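Local coordinates for membrane-bound protease PH1510 (PDB 6M4B), which cleaves proteins as a membrane-bound serine protease, preferentially near hydrophobic or aromatic residues, and degrades casein and a stomatin homolog in vitro, at residues I59-Q64 / Y87-H93; C106-L110 / I119-P123. The protein carries 1 engineered substitution. All coordinates share one frame. Numbering follows the deposited sequence.

Contact 1. Residues I59-Q64 / Y87-H93; sequences IVQRIQ and YIALGSH
Ile63 lies over the end of helix 84-90, its CG2 3.6 Å from Gly91 O and 3.8 Å from Ser92 CA, while its CD1 reaches back to Ile88 CG2 at 4.0 Å. Ile59, Ile63 and Ile88 all take the m,t rotamer (chi1 -68°, chi2 165° in Ile63) and pack together, with Ile59 CG2 4.0 Å from Ile88 CG1. Residues 59-64 are regular helix; residues 87-90 are the last of theirs, and Gly91 (phi/psi -84/3) and Ser92 (-107/166) lead the chain out. The register pairs Val60 with Ile88 (CA to CA 5.4 Å) and Ile63 with Ser92 (6.2 Å). The lack of a side chain at Gly91 helps here: an ideal CB would point toward the other helix and lie a tight 3.1 Å from Val60 CG1. Val60, with chi1 at 165°, sets CG2 3.6 Å from Tyr87 O. His93 turns its ring edge to the helix, CE1 3.4 Å from Ile63 O. No hydrogen bond crosses; the contact is buried apolar helix packing within the ClpP/crotonase-like protease domain. Beyond Tyr87, whose ring end leads away, lies the substrate-site residue Cys106. Helix 21-36 adds Phe27 against Ile59 and Ile88, strand 70-74 meets Ile63 and Ile88 through Val70 and Ile72, and helix 123-139 packs Tyr132 on Val60.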
ATOM      1  N   ILE A  59       1.755  -0.253   9.305  1.00 40.81           N
ATOM      2  CA  ILE A  59       3.032  -0.913   9.573  1.00 45.35           C
ATOM      3  C   ILE A  59       3.660  -1.350   8.250  1.00 42.65           C
ATOM      4  O   ILE A  59       4.817  -1.034   7.957  1.00 42.62           O
ATOM      5  CB  ILE A  59       2.895  -2.109  10.512  1.00 42.84           C
ATOM      6  CG1 ILE A  59       2.453  -1.621  11.887  1.00 44.38           C
ATOM      7  CG2 ILE A  59       4.237  -2.864  10.593  1.00 38.59           C
ATOM      8  CD1 ILE A  59       2.079  -2.743  12.852  1.00 45.33           C
ATOM      9  N   VAL A  60       2.895  -2.053   7.434  1.00 37.94           N
ATOM     10  CA  VAL A  60       3.430  -2.476   6.121  1.00 44.52           C
ATOM     11  C   VAL A  60       4.019  -1.291   5.347  1.00 42.32           C
ATOM     12  O   VAL A  60       5.119  -1.373   4.784  1.00 40.75           O
ATOM     13  CB  VAL A  60       2.372  -3.187   5.273  1.00 40.82           C
ATOM     14  CG1 VAL A  60       2.803  -3.286   3.824  1.00 41.73           C
ATOM     15  CG2 VAL A  60       2.105  -4.575   5.843  1.00 42.32           C
ATOM     16  N   GLN A  61       3.282  -0.197   5.314  1.00 44.47           N
ATOM     17  CA  GLN A  61       3.731   0.960   4.549  1.00 48.60           C
ATOM     18  C   GLN A  61       4.960   1.629   5.199  1.00 46.43           C
ATOM     19  O   GLN A  61       5.809   2.168   4.512  1.00 42.07           O
ATOM     20  CB  GLN A  61       2.601   1.985   4.336  1.00 49.97           C
ATOM     21  CG  GLN A  61       2.562   2.502   2.883  1.00 59.46           C
ATOM     22  CD  GLN A  61       2.682   3.979   2.782  1.00 63.38           C
ATOM     23  OE1 GLN A  61       3.119   4.634   3.724  1.00 70.93           O
ATOM     24  NE2 GLN A  61       2.333   4.519   1.634  1.00 64.72           N
ATOM     25  N   ARG A  62       5.047   1.601   6.510  1.00 43.28           N
ATOM     26  CA  ARG A  62       6.259   2.118   7.172  1.00 46.33           C
ATOM     27  C   ARG A  62       7.509   1.305   6.773  1.00 41.88           C
ATOM     28  O   ARG A  62       8.542   1.877   6.447  1.00 45.36           O
ATOM     29  CB  ARG A  62       6.085   2.083   8.678  1.00 43.83           C
ATOM     30  CG  ARG A  62       7.215   2.683   9.476  1.00 46.37           C
ATOM     31  CD  ARG A  62       7.398   4.138   9.138  1.00 46.94           C
ATOM     32  NE  ARG A  62       8.530   4.694   9.838  1.00 51.34           N
ATOM     33  CZ  ARG A  62       9.764   4.831   9.367  1.00 56.19           C
ATOM     34  NH1 ARG A  62      10.117   4.409   8.145  1.00 59.33           N
ATOM     35  NH2 ARG A  62      10.676   5.418  10.150  1.00 51.63           N
ATOM     36  N   ILE A  63       7.367  -0.010   6.759  1.00 37.51           N
ATOM     37  CA  ILE A  63       8.438  -0.883   6.297  1.00 36.18           C
ATOM     38  C   ILE A  63       8.788  -0.599   4.839  1.00 41.63           C
ATOM     39  O   ILE A  63       9.965  -0.457   4.498  1.00 37.81           O
ATOM     40  CB  ILE A  63       8.068  -2.344   6.517  1.00 37.30           C
ATOM     41  CG1 ILE A  63       8.035  -2.606   8.029  1.00 36.93           C
ATOM     42  CG2 ILE A  63       9.030  -3.292   5.804  1.00 36.54           C
ATOM     43  CD1 ILE A  63       7.357  -3.875   8.425  1.00 41.20           C
ATOM     44  N   GLN A  64       7.789  -0.428   3.983  1.00 42.15           N
ATOM     45  CA  GLN A  64       8.069  -0.211   2.586  1.00 45.34           C
ATOM     46  C   GLN A  64       8.836   1.075   2.305  1.00 47.61           C
ATOM     47  O   GLN A  64       9.568   1.121   1.339  1.00 39.70           O
ATOM     48  CB  GLN A  64       6.783  -0.239   1.753  1.00 54.36           C
ATOM     49  CG  GLN A  64       6.195  -1.641   1.570  1.00 62.76           C
ATOM     50  CD  GLN A  64       4.869  -1.612   0.805  1.00 68.37           C
ATOM     51  OE1 GLN A  64       4.092  -0.649   0.928  1.00 84.41           O
ATOM     52  NE2 GLN A  64       4.596  -2.657   0.024  1.00 62.52           N
ATOM     53  N   TYR A  87       1.035 -10.432   6.814  1.00 39.16           N
ATOM     54  CA  TYR A  87       1.154  -9.314   5.913  1.00 37.28           C
ATOM     55  C   TYR A  87       2.392  -8.462   6.259  1.00 37.33           C
ATOM     56  O   TYR A  87       3.079  -7.999   5.370  1.00 32.01           O
ATOM     57  CB  TYR A  87      -0.095  -8.390   5.970  1.00 38.05           C
ATOM     58  CG  TYR A  87      -1.435  -9.014   5.518  1.00 41.98           C
ATOM     59  CD1 TYR A  87      -2.168  -9.861   6.353  1.00 45.50           C
ATOM     60  CD2 TYR A  87      -2.003  -8.678   4.289  1.00 41.19           C
ATOM     61  CE1 TYR A  87      -3.392 -10.376   5.961  1.00 48.42           C
ATOM     62  CE2 TYR A  87      -3.230  -9.161   3.916  1.00 38.83           C
ATOM     63  CZ  TYR A  87      -3.924  -9.993   4.753  1.00 45.03           C
ATOM     64  OH  TYR A  87      -5.113 -10.483   4.373  1.00 42.87           O
ATOM     65  N   ILE A  88       2.667  -8.270   7.548  1.00 35.88           N
ATOM     66  CA  ILE A  88       3.854  -7.538   7.995  1.00 36.29           C
ATOM     67  C   ILE A  88       5.082  -8.256   7.463  1.00 35.91           C
ATOM     68  O   ILE A  88       5.937  -7.647   6.849  1.00 35.18           O
ATOM     69  CB  ILE A  88       3.876  -7.426   9.550  1.00 40.88           C
ATOM     70  CG1 ILE A  88       2.695  -6.557  10.059  1.00 40.34           C
ATOM     71  CG2 ILE A  88       5.177  -6.798  10.078  1.00 34.78           C
ATOM     72  CD1 ILE A  88       2.426  -6.659  11.552  1.00 38.62           C
ATOM     73  N   ALA A  89       5.109  -9.578   7.631  1.00 33.20           N
ATOM     74  CA  ALA A  89       6.167 -10.383   7.071  1.00 33.91           C
ATOM     75  C   ALA A  89       6.274 -10.281   5.543  1.00 37.74           C
ATOM     76  O   ALA A  89       7.361  -9.918   5.037  1.00 32.90           O
ATOM     77  CB  ALA A  89       5.999 -11.825   7.472  1.00 32.05           C
ATOM     78  N   LEU A  90       5.166 -10.523   4.812  1.00 34.63           N
ATOM     79  CA  LEU A  90       5.184 -10.394   3.347  1.00 33.36           C
ATOM     80  C   LEU A  90       5.532  -9.024   2.824  1.00 29.85           C
ATOM     81  O   LEU A  90       6.043  -8.896   1.701  1.00 33.26           O
ATOM     82  CB  LEU A  90       3.891 -10.883   2.718  1.00 33.41           C
ATOM     83  CG  LEU A  90       3.594 -12.341   2.951  1.00 33.04           C
ATOM     84  CD1 LEU A  90       2.167 -12.635   2.543  1.00 38.99           C
ATOM     85  CD2 LEU A  90       4.566 -13.202   2.150  1.00 36.05           C
ATOM     86  N   GLY A  91       5.312  -7.991   3.624  1.00 30.87           N
ATOM     87  CA  GLY A  91       5.651  -6.630   3.239  1.00 32.42           C
ATOM     88  C   GLY A  91       7.083  -6.224   3.479  1.00 34.15           C
ATOM     89  O   GLY A  91       7.469  -5.095   3.166  1.00 40.09           O
ATOM     90  N   SER A  92       7.899  -7.142   3.955  1.00 33.64           N
ATOM     91  CA  SER A  92       9.217  -6.809   4.470  1.00 34.00           C
ATOM     92  C   SER A  92      10.306  -7.254   3.513  1.00 31.94           C
ATOM     93  O   SER A  92      10.083  -8.035   2.574  1.00 30.36           O
ATOM     94  CB  SER A  92       9.418  -7.459   5.851  1.00 38.25           C
ATOM     95  OG  SER A  92       9.846  -8.817   5.727  1.00 39.95           O
ATOM     96  N   HIS A  93      11.503  -6.739   3.769  1.00 33.07           N
ATOM     97  CA  HIS A  93      12.656  -6.954   2.907  1.00 31.73           C
ATOM     98  C   HIS A  93      13.175  -8.374   2.906  1.00 29.72           C
ATOM     99  O   HIS A  93      13.794  -8.795   1.947  1.00 31.01           O
ATOM    100  CB  HIS A  93      13.755  -5.976   3.303  1.00 35.57           C
ATOM    101  CG  HIS A  93      13.373  -4.556   3.103  1.00 33.75           C
ATOM    102  ND1 HIS A  93      12.720  -3.821   4.063  1.00 37.04           N
ATOM    103  CD2 HIS A  93      13.540  -3.726   2.040  1.00 36.63           C
ATOM    104  CE1 HIS A  93      12.494  -2.597   3.605  1.00 36.95           C
ATOM    105  NE2 HIS A  93      12.974  -2.523   2.377  1.00 38.47           N
TER

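Contact 2. Residues C106-L110 / I119-P123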
ATOM      1  N   CYS A 106      -4.891 -16.451   7.568  1.00 40.79           N
ATOM      2  CA  CYS A 106      -5.386 -15.040   7.459  1.00 38.25           C
ATOM      3  C   CYS A 106      -6.843 -14.902   6.966  1.00 39.62           C
ATOM      4  O   CYS A 106      -7.197 -13.839   6.392  1.00 37.97           O
ATOM      5  CB  CYS A 106      -4.467 -14.272   6.468  1.00 41.13           C
ATOM      6  SG  CYS A 106      -2.731 -14.525   6.778  1.00 47.79           S
ATOM      7  N   ARG A 107      -7.654 -15.944   7.120  1.00 42.87           N
ATOM      8  CA  ARG A 107      -9.064 -15.837   6.762  1.00 51.41           C
ATOM      9  C   ARG A 107      -9.617 -14.626   7.492  1.00 47.46           C
ATOM     10  O   ARG A 107      -9.551 -14.589   8.718  1.00 42.70           O
ATOM     11  CB  ARG A 107      -9.883 -17.071   7.118  1.00 54.46           C
ATOM     12  CG  ARG A 107     -11.224 -17.027   6.369  1.00 63.02           C
ATOM     13  CD  ARG A 107     -12.149 -18.171   6.762  1.00 73.39           C
ATOM     14  NE  ARG A 107     -11.604 -19.523   6.558  1.00 72.48           N
ATOM     15  CZ  ARG A 107     -11.381 -20.092   5.372  1.00 68.99           C
ATOM     16  NH1 ARG A 107     -11.599 -19.426   4.240  1.00 74.72           N
ATOM     17  NH2 ARG A 107     -10.905 -21.337   5.307  1.00 67.32           N
ATOM     18  N   PRO A 108     -10.077 -13.593   6.744  1.00 50.68           N
ATOM     19  CA  PRO A 108     -10.564 -12.383   7.434  1.00 54.50           C
ATOM     20  C   PRO A 108     -11.928 -12.668   8.061  1.00 53.70           C
ATOM     21  O   PRO A 108     -12.858 -13.138   7.371  1.00 53.82           O
ATOM     22  CB  PRO A 108     -10.625 -11.308   6.328  1.00 53.39           C
ATOM     23  CG  PRO A 108     -10.634 -12.064   5.051  1.00 53.31           C
ATOM     24  CD  PRO A 108     -10.203 -13.483   5.280  1.00 48.65           C
ATOM     25  N   ILE A 109     -11.982 -12.471   9.368  1.00 53.93           N
ATOM     26  CA  ILE A 109     -13.171 -12.706  10.167  1.00 64.16           C
ATOM     27  C   ILE A 109     -13.528 -11.470  11.014  1.00 61.93           C
ATOM     28  O   ILE A 109     -12.667 -10.698  11.400  1.00 65.60           O
ATOM     29  CB  ILE A 109     -12.994 -13.919  11.087  1.00 69.45           C
ATOM     30  CG1 ILE A 109     -12.004 -13.613  12.242  1.00 71.00           C
ATOM     31  CG2 ILE A 109     -12.655 -15.146  10.245  1.00 69.63           C
ATOM     32  CD1 ILE A 109     -11.772 -14.755  13.213  1.00 73.97           C
ATOM     33  N   LEU A 110     -14.811 -11.264  11.258  1.00 55.71           N
ATOM     34  CA  LEU A 110     -15.289 -10.047  11.959  1.00 53.75           C
ATOM     35  C   LEU A 110     -15.338 -10.266  13.477  1.00 50.97           C
ATOM     36  O   LEU A 110     -15.150  -9.342  14.243  1.00 65.94           O
ATOM     37  CB  LEU A 110     -16.663  -9.632  11.385  1.00 52.48           C
ATOM     38  CG  LEU A 110     -16.799  -9.413   9.872  1.00 49.05           C
ATOM     39  CD1 LEU A 110     -18.161  -8.778   9.509  1.00 50.87           C
ATOM     40  CD2 LEU A 110     -15.675  -8.536   9.376  1.00 48.73           C
ATOM     41  N   ILE A 119     -18.177 -15.159  12.334  1.00 48.70           N
ATOM     42  CA  ILE A 119     -18.663 -14.267  11.304  1.00 47.21           C
ATOM     43  C   ILE A 119     -17.542 -14.071  10.217  1.00 49.96           C
ATOM     44  O   ILE A 119     -16.543 -13.370  10.448  1.00 46.08           O
ATOM     45  CB  ILE A 119     -19.091 -12.888  11.911  1.00 49.60           C
ATOM     46  CG1 ILE A 119     -20.180 -13.035  13.008  1.00 40.31           C
ATOM     47  CG2 ILE A 119     -19.581 -11.923  10.809  1.00 46.32           C
ATOM     48  CD1 ILE A 119     -20.538 -11.731  13.712  1.00 40.82           C
ATOM     49  N   GLU A 120     -17.735 -14.635   9.044  1.00 45.29           N
ATOM     50  CA  GLU A 120     -16.831 -14.368   7.902  1.00 59.29           C
ATOM     51  C   GLU A 120     -17.018 -12.944   7.369  1.00 58.19           C
ATOM     52  O   GLU A 120     -18.117 -12.446   7.313  1.00 61.57           O
ATOM     53  CB  GLU A 120     -17.020 -15.390   6.776  1.00 54.94           C
ATOM     54  CG  GLU A 120     -16.679 -16.778   7.308  1.00 67.96           C
ATOM     55  CD  GLU A 120     -16.447 -17.798   6.229  1.00 84.10           C
ATOM     56  OE1 GLU A 120     -15.315 -17.801   5.715  1.00 83.25           O
ATOM     57  OE2 GLU A 120     -17.363 -18.599   5.904  1.00 91.65           O
ATOM     58  N   ALA A 121     -15.927 -12.284   7.026  1.00 53.56           N
ATOM     59  CA  ALA A 121     -15.984 -11.076   6.216  1.00 51.56           C
ATOM     60  C   ALA A 121     -16.822 -11.297   4.934  1.00 42.49           C
ATOM     61  O   ALA A 121     -16.774 -12.371   4.303  1.00 45.83           O
ATOM     62  CB  ALA A 121     -14.577 -10.620   5.848  1.00 59.31           C
ATOM     63  N   PRO A 122     -17.605 -10.283   4.551  1.00 40.30           N
ATOM     64  CA  PRO A 122     -18.314 -10.415   3.264  1.00 45.56           C
ATOM     65  C   PRO A 122     -17.305 -10.581   2.078  1.00 49.88           C
ATOM     66  O   PRO A 122     -16.147 -10.145   2.192  1.00 41.67           O
ATOM     67  CB  PRO A 122     -19.081  -9.091   3.130  1.00 46.87           C
ATOM     68  CG  PRO A 122     -18.640  -8.175   4.259  1.00 44.08           C
ATOM     69  CD  PRO A 122     -17.734  -8.948   5.186  1.00 40.75           C
ATOM     70  N   PRO A 123     -17.739 -11.205   0.973  1.00 50.41           N
ATOM     71  CA  PRO A 123     -16.877 -11.572  -0.166  1.00 48.50           C
ATOM     72  C   PRO A 123     -16.073 -10.432  -0.747  1.00 52.46           C
ATOM     73  O   PRO A 123     -14.932 -10.647  -1.130  1.00 51.61           O
ATOM     74  CB  PRO A 123     -17.853 -12.108  -1.230  1.00 49.59           C
ATOM     75  CG  PRO A 123     -19.179 -12.309  -0.547  1.00 47.37           C
ATOM     76  CD  PRO A 123     -19.135 -11.676   0.817  1.00 52.09           C
TER
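Residues 106-110 and 119-123 meet at the base of the antiparallel hairpin formed by strands 109-112 and 118-120. Ile109 and Glu120 form a non-hydrogen-bonded pair with CA atoms 4.6 Å apart, flanked by two backbone hydrogen bonds: Leu110 N to Ile119 O (2.8 Å, 173° at the hydrogen) and Ala121 N to Pro108 O (3.2 Å, 162°). Ile119 O also receives a CA-H...O contact from Ile109 CA at 3.4 Å. The segments' end-to-end directions differ by 104°, so they splay around this pair. Leu110 points toward the 119-123 segment, placing CD1 3.7 Å from Ile119 CG2 and 4.3 Å from Pro122 CD, and CD2 4.2 Å from Ala121 CB. Nearer the body of the domain, Pro108 CB meets Ala121 CB at 4.0 Å, and Thr126 of helix 123-139 touches both side chains. Arg107 CD packs 3.4 Å from Glu120 OE1; Arg107 NH1 bonds to Thr152 O. Residues 106-110 belong to the substrate-binding site, and Pro122 occupies the N-cap position of the helix bearing the active-site Lys124. The backbone bonds thus tie a substrate-binding segment to the lead-in of the catalytic lysine helix; apolar contacts reinforce them, and the opposite charges, Arg107 NE 4.2 Å from Glu120 OE1, add an attraction short of a salt bridge.

Contact 1 is core and contact 2 surface: their centres lie about 6 and 21 Å from the centre of the chain, and about 22 Å from each other. They follow in series along the chain and share no helix or strand. The buried one closes through side-chain packing with no hydrogen bond across, whereas the exposed hairpin base depends on two backbone hydrogen bonds, with comparable buried areas of 376 and 334 Å². They nevertheless touch, Tyr87 CE1 lying 4.1 Å from Cys106 CB, and helix 123-139 packs against both. Tyr87 thereby links contact 1 to the substrate-binding segment 106-110, near the engineered Ala83 that replaces the nucleophile.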